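PDB 3TQT: D-alanine--D-alanine ligase from Coxiella burnetii, which joins two D-alanine molecules into D-alanyl-D-alanine at the expense of ATP, supplying a building block for peptidoglycan of the cell wall. Local coordinates for residues A[182-195]-A[212-224]. Residues are numbered along the deposited sequence; the frame is centred on the assembly and turned at random.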
ATOM      1  N   GLU A 182       5.552 -28.640 -16.150  1.00 48.42           N
ATOM      2  CA  GLU A 182       5.890 -27.295 -16.609  1.00 43.23           C
ATOM      3  C   GLU A 182       5.636 -26.243 -15.527  1.00 29.42           C
ATOM      4  O   GLU A 182       4.653 -26.318 -14.796  1.00 24.87           O
ATOM      5  CB  GLU A 182       5.110 -26.951 -17.886  1.00 46.07           C
ATOM      6  CG  GLU A 182       5.402 -25.555 -18.446  1.00 52.81           C
ATOM      7  CD  GLU A 182       5.050 -25.419 -19.923  1.00 60.47           C
ATOM      8  OE1 GLU A 182       3.897 -25.070 -20.236  1.00 57.60           O
ATOM      9  OE2 GLU A 182       5.929 -25.656 -20.777  1.00 70.65           O
ATOM     10  N   LEU A 183       6.518 -25.256 -15.457  1.00 24.32           N
ATOM     11  CA  LEU A 183       6.416 -24.164 -14.497  1.00 25.45           C
ATOM     12  C   LEU A 183       6.279 -22.817 -15.197  1.00 23.68           C
ATOM     13  O   LEU A 183       6.654 -22.660 -16.360  1.00 30.57           O
ATOM     14  CB  LEU A 183       7.673 -24.104 -13.634  1.00 29.39           C
ATOM     15  CG  LEU A 183       7.834 -25.004 -12.411  1.00 38.37           C
ATOM     16  CD1 LEU A 183       6.963 -26.220 -12.456  1.00 29.54           C
ATOM     17  CD2 LEU A 183       9.300 -25.373 -12.223  1.00 31.63           C
ATOM     18  N   PHE A 184       5.744 -21.852 -14.465  1.00 25.04           N
ATOM     19  CA  PHE A 184       5.763 -20.462 -14.877  1.00 25.59           C
ATOM     20  C   PHE A 184       6.724 -19.687 -13.994  1.00 26.62           C
ATOM     21  O   PHE A 184       6.696 -19.812 -12.769  1.00 27.58           O
ATOM     22  CB  PHE A 184       4.366 -19.847 -14.756  1.00 26.36           C
ATOM     23  CG  PHE A 184       3.429 -20.304 -15.815  1.00 28.92           C
ATOM     24  CD1 PHE A 184       3.765 -20.165 -17.150  1.00 37.82           C
ATOM     25  CD2 PHE A 184       2.220 -20.890 -15.487  1.00 37.83           C
ATOM     26  CE1 PHE A 184       2.911 -20.600 -18.144  1.00 40.83           C
ATOM     27  CE2 PHE A 184       1.352 -21.324 -16.484  1.00 43.63           C
ATOM     28  CZ  PHE A 184       1.705 -21.180 -17.811  1.00 44.01           C
ATOM     29  N   VAL A 185       7.567 -18.878 -14.618  1.00 21.64           N
ATOM     30  CA  VAL A 185       8.370 -17.927 -13.864  1.00 23.34           C
ATOM     31  C   VAL A 185       7.802 -16.549 -14.157  1.00 27.69           C
ATOM     32  O   VAL A 185       7.839 -16.095 -15.296  1.00 25.46           O
ATOM     33  CB  VAL A 185       9.861 -18.016 -14.245  1.00 24.53           C
ATOM     34  CG1 VAL A 185      10.683 -16.963 -13.486  1.00 23.02           C
ATOM     35  CG2 VAL A 185      10.386 -19.430 -13.965  1.00 27.15           C
ATOM     36  N   LYS A 186       7.264 -15.908 -13.119  1.00 23.72           N
ATOM     37  CA  LYS A 186       6.438 -14.709 -13.241  1.00 26.99           C
ATOM     38  C   LYS A 186       6.984 -13.573 -12.375  1.00 24.93           C
ATOM     39  O   LYS A 186       7.339 -13.798 -11.225  1.00 21.45           O
ATOM     40  CB  LYS A 186       5.036 -14.989 -12.677  1.00 26.37           C
ATOM     41  CG  LYS A 186       4.102 -15.844 -13.499  1.00 44.79           C
ATOM     42  CD  LYS A 186       2.729 -15.850 -12.805  1.00 41.06           C
ATOM     43  CE  LYS A 186       1.620 -16.407 -13.683  1.00 46.39           C
ATOM     44  NZ  LYS A 186       1.830 -17.846 -14.028  1.00 57.15           N
ATOM     45  N   ALA A 187       7.000 -12.351 -12.897  1.00 21.38           N
ATOM     46  CA  ALA A 187       7.203 -11.205 -12.018  1.00 20.26           C
ATOM     47  C   ALA A 187       6.066 -11.191 -10.994  1.00 21.03           C
ATOM     48  O   ALA A 187       4.912 -11.497 -11.329  1.00 22.51           O
ATOM     49  CB  ALA A 187       7.206  -9.914 -12.823  1.00 20.16           C
ATOM     50  N   VAL A 188       6.367 -10.850  -9.751  1.00 18.46           N
ATOM     51  CA  VAL A 188       5.301 -10.781  -8.741  1.00 22.26           C
ATOM     52  C   VAL A 188       4.308  -9.660  -9.028  1.00 24.52           C
ATOM     53  O   VAL A 188       3.125  -9.773  -8.720  1.00 26.95           O
ATOM     54  CB  VAL A 188       5.838 -10.601  -7.297  1.00 19.03           C
ATOM     55  CG1 VAL A 188       6.656 -11.812  -6.861  1.00 21.41           C
ATOM     56  CG2 VAL A 188       6.632  -9.304  -7.183  1.00 24.77           C
ATOM     57  N   SER A 189       4.774  -8.581  -9.640  1.00 19.83           N
ATOM     58  CA  SER A 189       3.943  -7.388  -9.698  1.00 28.03           C
ATOM     59  C   SER A 189       3.793  -6.807 -11.093  1.00 32.28           C
ATOM     60  O   SER A 189       3.384  -5.662 -11.239  1.00 33.97           O
ATOM     61  CB  SER A 189       4.518  -6.316  -8.768  1.00 32.45           C
ATOM     62  OG  SER A 189       5.736  -5.817  -9.292  1.00 29.40           O
ATOM     63  N   LEU A 190       4.127  -7.584 -12.117  1.00 29.14           N
ATOM     64  CA  LEU A 190       3.990  -7.105 -13.491  1.00 33.89           C
ATOM     65  C   LEU A 190       3.106  -8.049 -14.296  1.00 45.91           C
ATOM     66  O   LEU A 190       3.264  -9.271 -14.221  1.00 50.67           O
ATOM     67  CB  LEU A 190       5.359  -6.977 -14.161  1.00 32.48           C
ATOM     68  CG  LEU A 190       6.383  -6.125 -13.417  1.00 33.45           C
ATOM     69  CD1 LEU A 190       7.728  -6.165 -14.143  1.00 35.76           C
ATOM     70  CD2 LEU A 190       5.873  -4.696 -13.269  1.00 36.91           C
ATOM     71  N   GLY A 191       2.191  -7.480 -15.077  1.00 49.70           N
ATOM     72  CA  GLY A 191       1.204  -8.266 -15.803  1.00 55.56           C
ATOM     73  C   GLY A 191       1.568  -8.639 -17.233  1.00 57.64           C
ATOM     74  O   GLY A 191       1.205  -9.719 -17.707  1.00 52.55           O
ATOM     75  N   SER A 192       2.271  -7.751 -17.926  1.00 58.37           N
ATOM     76  CA  SER A 192       2.687  -8.019 -19.301  1.00 61.87           C
ATOM     77  C   SER A 192       3.236  -9.435 -19.464  1.00 59.60           C
ATOM     78  O   SER A 192       3.900  -9.966 -18.574  1.00 54.60           O
ATOM     79  CB  SER A 192       3.725  -6.996 -19.766  1.00 64.18           C
ATOM     80  OG  SER A 192       4.333  -7.395 -20.981  1.00 65.07           O
ATOM     81  N   SER A 193       2.943 -10.036 -20.614  1.00 62.30           N
ATOM     82  CA  SER A 193       3.375 -11.393 -20.924  1.00 55.93           C
ATOM     83  C   SER A 193       4.894 -11.514 -20.969  1.00 48.23           C
ATOM     84  O   SER A 193       5.441 -12.605 -20.831  1.00 45.76           O
ATOM     85  CB  SER A 193       2.789 -11.833 -22.264  1.00 66.87           C
ATOM     86  OG  SER A 193       3.276 -11.016 -23.316  1.00 69.47           O
ATOM     87  N   VAL A 194       5.570 -10.390 -21.179  1.00 40.32           N
ATOM     88  CA  VAL A 194       7.025 -10.359 -21.176  1.00 48.97           C
ATOM     89  C   VAL A 194       7.561 -10.877 -19.838  1.00 47.05           C
ATOM     90  O   VAL A 194       8.660 -11.437 -19.763  1.00 36.96           O
ATOM     91  CB  VAL A 194       7.540  -8.920 -21.420  1.00 56.55           C
ATOM     92  CG1 VAL A 194       9.007  -8.796 -21.051  1.00 66.11           C
ATOM     93  CG2 VAL A 194       7.306  -8.509 -22.870  1.00 55.57           C
ATOM     94  N   ALA A 195       6.766 -10.698 -18.786  1.00 42.81           N
ATOM     95  CA  ALA A 195       7.216 -11.009 -17.435  1.00 38.90           C
ATOM     96  C   ALA A 195       6.633 -12.303 -16.884  1.00 35.80           C
ATOM     97  O   ALA A 195       6.678 -12.521 -15.682  1.00 27.42           O
ATOM     98  CB  ALA A 195       6.907  -9.848 -16.492  1.00 33.77           C
ATOM     99  N   VAL A 212      13.372 -12.472 -15.713  1.00 23.01           N
ATOM    100  CA  VAL A 212      12.361 -11.775 -14.936  1.00 23.71           C
ATOM    101  C   VAL A 212      12.973 -10.807 -13.942  1.00 25.80           C
ATOM    102  O   VAL A 212      12.403  -9.748 -13.673  1.00 25.14           O
ATOM    103  CB  VAL A 212      11.423 -12.734 -14.200  1.00 24.87           C
ATOM    104  CG1 VAL A 212      10.511 -11.933 -13.261  1.00 20.12           C
ATOM    105  CG2 VAL A 212      10.604 -13.537 -15.210  1.00 30.70           C
ATOM    106  N   PHE A 213      14.139 -11.150 -13.401  1.00 19.92           N
ATOM    107  CA  PHE A 213      14.814 -10.236 -12.479  1.00 20.24           C
ATOM    108  C   PHE A 213      15.369  -9.000 -13.161  1.00 27.01           C
ATOM    109  O   PHE A 213      15.880  -8.099 -12.490  1.00 28.52           O
ATOM    110  CB  PHE A 213      15.920 -10.924 -11.702  1.00 19.24           C
ATOM    111  CG  PHE A 213      15.431 -11.750 -10.557  1.00 22.27           C
ATOM    112  CD1 PHE A 213      14.392 -11.307  -9.753  1.00 23.11           C
ATOM    113  CD2 PHE A 213      16.006 -12.978 -10.287  1.00 24.61           C
ATOM    114  CE1 PHE A 213      13.942 -12.085  -8.691  1.00 21.15           C
ATOM    115  CE2 PHE A 213      15.561 -13.747  -9.225  1.00 22.25           C
ATOM    116  CZ  PHE A 213      14.529 -13.301  -8.440  1.00 18.44           C
ATOM    117  N   ARG A 214      15.281  -8.954 -14.485  1.00 20.52           N
ATOM    118  CA  ARG A 214      15.570  -7.712 -15.189  1.00 25.76           C
ATOM    119  C   ARG A 214      14.375  -6.753 -15.129  1.00 24.40           C
ATOM    120  O   ARG A 214      14.515  -5.567 -15.405  1.00 25.03           O
ATOM    121  CB  ARG A 214      15.943  -7.977 -16.650  1.00 29.83           C
ATOM    122  CG  ARG A 214      17.233  -8.778 -16.835  1.00 30.98           C
ATOM    123  CD  ARG A 214      17.421  -9.205 -18.298  1.00 39.64           C
ATOM    124  NE  ARG A 214      17.407  -8.079 -19.232  1.00 54.16           N
ATOM    125  CZ  ARG A 214      18.480  -7.359 -19.561  1.00 72.70           C
ATOM    126  NH1 ARG A 214      19.662  -7.642 -19.024  1.00 81.93           N
ATOM    127  NH2 ARG A 214      18.378  -6.353 -20.423  1.00 71.68           N
ATOM    128  N   TYR A 215      13.205  -7.270 -14.763  1.00 24.77           N
ATOM    129  CA  TYR A 215      11.967  -6.483 -14.795  1.00 25.31           C
ATOM    130  C   TYR A 215      11.388  -6.171 -13.418  1.00 24.94           C
ATOM    131  O   TYR A 215      10.761  -5.134 -13.221  1.00 25.22           O
ATOM    132  CB  TYR A 215      10.900  -7.240 -15.572  1.00 24.77           C
ATOM    133  CG  TYR A 215      11.366  -7.704 -16.918  1.00 27.93           C
ATOM    134  CD1 TYR A 215      12.260  -6.947 -17.654  1.00 34.14           C
ATOM    135  CD2 TYR A 215      10.911  -8.899 -17.456  1.00 27.75           C
ATOM    136  CE1 TYR A 215      12.696  -7.364 -18.890  1.00 36.64           C
ATOM    137  CE2 TYR A 215      11.346  -9.328 -18.692  1.00 27.97           C
ATOM    138  CZ  TYR A 215      12.234  -8.554 -19.405  1.00 36.32           C
ATOM    139  OH  TYR A 215      12.668  -8.967 -20.639  1.00 38.01           O
ATOM    140  N   ASP A 216      11.560  -7.092 -12.484  1.00 24.55           N
ATOM    141  CA  ASP A 216      10.925  -6.972 -11.174  1.00 25.73           C
ATOM    142  C   ASP A 216      11.940  -7.427 -10.136  1.00 23.99           C
ATOM    143  O   ASP A 216      12.845  -8.206 -10.437  1.00 27.42           O
ATOM    144  CB  ASP A 216       9.660  -7.841 -11.122  1.00 23.16           C
ATOM    145  CG  ASP A 216       8.652  -7.363 -10.088  1.00 26.82           C
ATOM    146  OD1 ASP A 216       9.064  -6.662  -9.147  1.00 25.65           O
ATOM    147  OD2 ASP A 216       7.449  -7.691 -10.223  1.00 23.38           O
ATOM    148  N   ASP A 217      11.813  -6.955  -8.906  1.00 18.74           N
ATOM    149  CA  ASP A 217      12.816  -7.319  -7.913  1.00 23.52           C
ATOM    150  C   ASP A 217      12.390  -8.534  -7.107  1.00 20.46           C
ATOM    151  O   ASP A 217      13.042  -8.926  -6.147  1.00 20.52           O
ATOM    152  CB  ASP A 217      13.153  -6.138  -6.993  1.00 31.74           C
ATOM    153  CG  ASP A 217      11.948  -5.613  -6.235  1.00 38.66           C
ATOM    154  OD1 ASP A 217      10.853  -6.206  -6.332  1.00 38.12           O
ATOM    155  OD2 ASP A 217      12.101  -4.602  -5.519  1.00 59.61           O
ATOM    156  N   ARG A 218      11.294  -9.149  -7.511  1.00 21.52           N
ATOM    157  CA  ARG A 218      10.893 -10.384  -6.872  1.00 19.25           C
ATOM    158  C   ARG A 218      10.062 -11.159  -7.864  1.00 18.21           C
ATOM    159  O   ARG A 218       9.338 -10.582  -8.668  1.00 21.95           O
ATOM    160  CB  ARG A 218      10.084 -10.096  -5.609  1.00 21.13           C
ATOM    161  CG  ARG A 218      10.032 -11.246  -4.620  1.00 22.54           C
ATOM    162  CD  ARG A 218       9.424 -10.782  -3.272  1.00 20.26           C
ATOM    163  NE  ARG A 218       7.982 -10.574  -3.367  1.00 20.22           N
ATOM    164  CZ  ARG A 218       7.380  -9.393  -3.286  1.00 26.02           C
ATOM    165  NH1 ARG A 218       8.092  -8.278  -3.093  1.00 23.41           N
ATOM    166  NH2 ARG A 218       6.060  -9.325  -3.384  1.00 24.37           N
ATOM    167  N   LEU A 219      10.191 -12.470  -7.844  1.00 21.70           N
ATOM    168  CA  LEU A 219       9.406 -13.255  -8.769  1.00 22.89           C
ATOM    169  C   LEU A 219       8.755 -14.399  -8.031  1.00 22.71           C
ATOM    170  O   LEU A 219       9.063 -14.673  -6.870  1.00 21.18           O
ATOM    171  CB  LEU A 219      10.271 -13.768  -9.923  1.00 22.84           C
ATOM    172  CG  LEU A 219      11.400 -14.752  -9.639  1.00 24.31           C
ATOM    173  CD1 LEU A 219      10.861 -16.163  -9.386  1.00 23.41           C
ATOM    174  CD2 LEU A 219      12.357 -14.760 -10.834  1.00 24.38           C
ATOM    175  N   MET A 220       7.845 -15.063  -8.720  1.00 23.44           N
ATOM    176  CA  MET A 220       7.223 -16.237  -8.178  1.00 22.09           C
ATOM    177  C   MET A 220       7.203 -17.296  -9.254  1.00 24.52           C
ATOM    178  O   MET A 220       7.011 -17.010 -10.440  1.00 24.10           O
ATOM    179  CB  MET A 220       5.806 -15.925  -7.693  1.00 21.43           C
ATOM    180  CG  MET A 220       4.886 -15.344  -8.751  1.00 25.15           C
ATOM    181  SD  MET A 220       3.539 -14.438  -7.968  1.00 24.17           S
ATOM    182  CE  MET A 220       2.783 -15.748  -7.001  1.00 18.24           C
ATOM    183  N   VAL A 221       7.423 -18.522  -8.821  1.00 20.25           N
ATOM    184  CA  VAL A 221       7.338 -19.667  -9.697  1.00 25.37           C
ATOM    185  C   VAL A 221       6.030 -20.356  -9.366  1.00 26.07           C
ATOM    186  O   VAL A 221       5.656 -20.465  -8.188  1.00 22.76           O
ATOM    187  CB  VAL A 221       8.524 -20.616  -9.464  1.00 24.34           C
ATOM    188  CG1 VAL A 221       8.517 -21.764 -10.483  1.00 20.00           C
ATOM    189  CG2 VAL A 221       9.845 -19.838  -9.530  1.00 24.41           C
ATOM    190  N   GLU A 222       5.329 -20.798 -10.404  1.00 21.62           N
ATOM    191  CA  GLU A 222       4.056 -21.483 -10.232  1.00 27.01           C
ATOM    192  C   GLU A 222       4.002 -22.722 -11.095  1.00 23.87           C
ATOM    193  O   GLU A 222       4.592 -22.762 -12.174  1.00 27.01           O
ATOM    194  CB  GLU A 222       2.887 -20.555 -10.598  1.00 25.82           C
ATOM    195  CG  GLU A 222       2.655 -19.438  -9.583  1.00 24.89           C
ATOM    196  CD  GLU A 222       1.577 -18.447 -10.026  1.00 30.21           C
ATOM    197  OE1 GLU A 222       1.140 -18.519 -11.188  1.00 27.17           O
ATOM    198  OE2 GLU A 222       1.174 -17.595  -9.207  1.00 31.58           O
ATOM    199  N   PRO A 223       3.294 -23.747 -10.628  1.00 24.25           N
ATOM    200  CA  PRO A 223       3.117 -24.912 -11.493  1.00 25.04           C
ATOM    201  C   PRO A 223       2.149 -24.561 -12.604  1.00 26.84           C
ATOM    202  O   PRO A 223       1.205 -23.816 -12.359  1.00 32.17           O
ATOM    203  CB  PRO A 223       2.441 -25.907 -10.560  1.00 31.73           C
ATOM    204  CG  PRO A 223       1.629 -25.016  -9.653  1.00 27.57           C
ATOM    205  CD  PRO A 223       2.546 -23.877  -9.369  1.00 21.83           C
ATOM    206  N   ARG A 224       2.365 -25.077 -13.809  1.00 26.13           N
ATOM    207  CA  ARG A 224       1.338 -24.958 -14.836  1.00 31.44           C
ATOM    208  C   ARG A 224       0.193 -25.912 -14.510  1.00 33.78           C
ATOM    209  O   ARG A 224       0.360 -27.127 -14.496  1.00 44.44           O
ATOM    210  CB  ARG A 224       1.886 -25.225 -16.237  1.00 38.26           C
ATOM    211  CG  ARG A 224       0.885 -24.874 -17.335  1.00 48.32           C
ATOM    212  CD  ARG A 224       1.438 -25.128 -18.726  1.00 64.29           C
ATOM    213  NE  ARG A 224       1.881 -26.512 -18.897  1.00 75.75           N
ATOM    214  CZ  ARG A 224       1.102 -27.511 -19.303  1.00 75.20           C
ATOM    215  NH1 ARG A 224      -0.177 -27.293 -19.584  1.00 74.70           N
ATOM    216  NH2 ARG A 224       1.607 -28.733 -19.426  1.00 72.77           N
TER
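Lys-186 reaches diagonally to Glu-222 on the neighbouring strand, the two side chains meeting at about a right angle, and its NZ lies 3.0 Å from Glu-222 OE1 in a salt bridge. The ammonium approaches from above the carboxylate plane, 37° out of it; the lysine is extended until a final turn (chi4 64°) directs NZ there. Glu-222 OE2 pairs with Lys-145, so the carboxylate is gripped at both oxygens. The antiparallel strands that carry this pair, 183-187 and 219-223, are joined by paired backbone bonds, Phe-184 with Glu-222 and Lys-186 with Met-220. On the sheet face of Val-185 and Val-221, packed against helix 202-212, Val-185 CG1 sits 3.8 Å from Leu-219 CD2 and equally far from Val-212 CG2.

Beyond the end of strand 183-187 and ahead of strand 219-223, Asp-216 OD2 accepts twice from Ser-189: backbone N at 2.9 Å, nearly along the C-O axis, and OG at 2.7 Å on the syn side, 29° out of the carboxylate plane. Val-188 lays CG2 over one face of the Arg-218 guanidinium, offset toward the rim, while NH2 of that arginine bridges to Asp-142 and Glu-140. Both segments belong to the ATP-grasp region and its predicted nucleotide site. Lys-186 lies about 7 Å, side chain to side chain, from Glu-316, consistent with a lysine whose ammonium Glu-222 positions near the predicted magnesium site.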